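PDB 1O6A: putative flagellar motor switch protein FliN from Thermotoga maritima, which probably forms part of the switch complex (C-ring) at the base of the flagellar motor, which sets the direction of rotation. Local coordinates for the interface of chains A and B. Residues are numbered along the deposited sequence; one frame, centred on the assembly and turned at random. Chains: chain A/B, putative flagellar motor switch protein FliN.

The interface of chains A and B. Residues chain A 19-21; chain B 31-33.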
loop_
_atom_site.group_PDB
_atom_site.type_symbol
_atom_site.label_atom_id
_atom_site.label_comp_id
_atom_site.label_asym_id
_atom_site.label_seq_id
_atom_site.Cartn_x
_atom_site.Cartn_y
_atom_site.Cartn_z
ATOM N N ILE A 19 -8.392 11.040 -16.775
ATOM C CA ILE A 19 -7.001 10.764 -16.465
ATOM C C ILE A 19 -6.902 9.596 -15.521
ATOM O O ILE A 19 -7.485 9.620 -14.441
ATOM C CB ILE A 19 -6.318 12.007 -15.859
ATOM C CG1 ILE A 19 -6.264 13.088 -16.919
ATOM C CG2 ILE A 19 -4.896 11.668 -15.342
ATOM C CD1 ILE A 19 -5.919 14.472 -16.373
ATOM N N PRO A 20 -6.178 8.542 -15.923
ATOM C CA PRO A 20 -5.888 7.424 -15.000
ATOM C C PRO A 20 -4.969 7.797 -13.842
ATOM O O PRO A 20 -3.917 8.435 -14.035
ATOM C CB PRO A 20 -5.172 6.400 -15.896
ATOM C CG PRO A 20 -5.573 6.747 -17.277
ATOM C CD PRO A 20 -5.650 8.274 -17.278
ATOM N N LEU A 21 -5.346 7.350 -12.655
ATOM C CA LEU A 21 -4.646 7.645 -11.441
ATOM C C LEU A 21 -4.274 6.337 -10.811
ATOM O O LEU A 21 -5.017 5.349 -10.904
ATOM C CB LEU A 21 -5.544 8.437 -10.489
ATOM C CG LEU A 21 -5.965 9.829 -10.963
ATOM C CD1 LEU A 21 -6.842 10.454 -9.917
ATOM C CD2 LEU A 21 -4.761 10.654 -11.182
ATOM N N ARG B 31 -5.824 1.123 -10.964
ATOM C CA ARG B 31 -5.883 2.427 -11.586
ATOM C C ARG B 31 -7.330 2.739 -11.781
ATOM O O ARG B 31 -8.153 1.865 -12.091
ATOM C CB ARG B 31 -5.128 2.444 -12.926
ATOM C CG ARG B 31 -3.663 2.039 -12.844
ATOM C CD ARG B 31 -2.928 2.074 -14.182
ATOM N NE ARG B 31 -3.744 1.385 -15.161
ATOM C CZ ARG B 31 -4.188 1.914 -16.274
ATOM N NH1 ARG B 31 -3.757 3.111 -16.657
ATOM N NH2 ARG B 31 -4.989 1.191 -17.047
HETATM N N MSE B 32 -7.656 3.993 -11.613
HETATM C CA MSE B 32 -8.991 4.466 -11.913
HETATM C C MSE B 32 -8.923 5.905 -12.394
HETATM O O MSE B 32 -7.913 6.575 -12.200
HETATM C CB MSE B 32 -9.867 4.398 -10.665
HETATM C CG MSE B 32 -9.337 5.168 -9.564
HETATM SE SE MSE B 32 -10.606 5.040 -7.964
HETATM C CE MSE B 32 -10.600 3.344 -7.727
ATOM N N THR B 33 -9.991 6.381 -12.995
ATOM C CA THR B 33 -9.997 7.764 -13.511
ATOM C C THR B 33 -10.189 8.747 -12.363
ATOM O O THR B 33 -10.710 8.415 -11.279
ATOM C CB THR B 33 -11.073 8.027 -14.578
ATOM O OG1 THR B 33 -12.378 7.939 -13.989
ATOM C CG2 THR B 33 -11.007 7.024 -15.762
#
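A:Pro20 and B:Arg31, which bury 42 and 31 Å² here, lie side by side across an antiparallel pairing of strand 20-26 of chain A with strand 28-33 of chain B. The pairing is set by the backbones of A:Leu21 and B:Met32, the latter present as selenomethionine, which bond each other in both directions. A:Leu21 N donates to B:Met32 O at 2.7 Å, with the donor tilted 24° from the carbonyl plane. The return bond, B:Met32 N to A:Leu21 O, is longer at 3.1 Å, and its donor lies in the carbonyl plane. A:Pro20, whose ring nitrogen has no hydrogen to donate, is the first residue of strand 20-26 and forms an antiparallel bridge with B:Thr33, the last of strand 28-33; its CB and CG face B:Arg31 NH1. With CG anti to the carbonyl carbon and beside the backbone N (chi1 -57°), and the chain bent at chi3 (-48°), the arginine side chain runs alongside the proline ring, and the guanidinium nitrogen NH1 comes 3.7 Å from A:Pro20 CB. That is packing of a probably charged tip against aliphatic carbon. Because the whole interface is two-fold symmetric, the same pairing recurs with the chains exchanged, consistent with an intertwined dimer, although the crystal alone does not establish the oligomer in the motor. Beside the paired amides, the side-chain carbon A:Leu21 CB sits 3.5 Å from B:Met32 O, the oxygen that accepts the shorter bond.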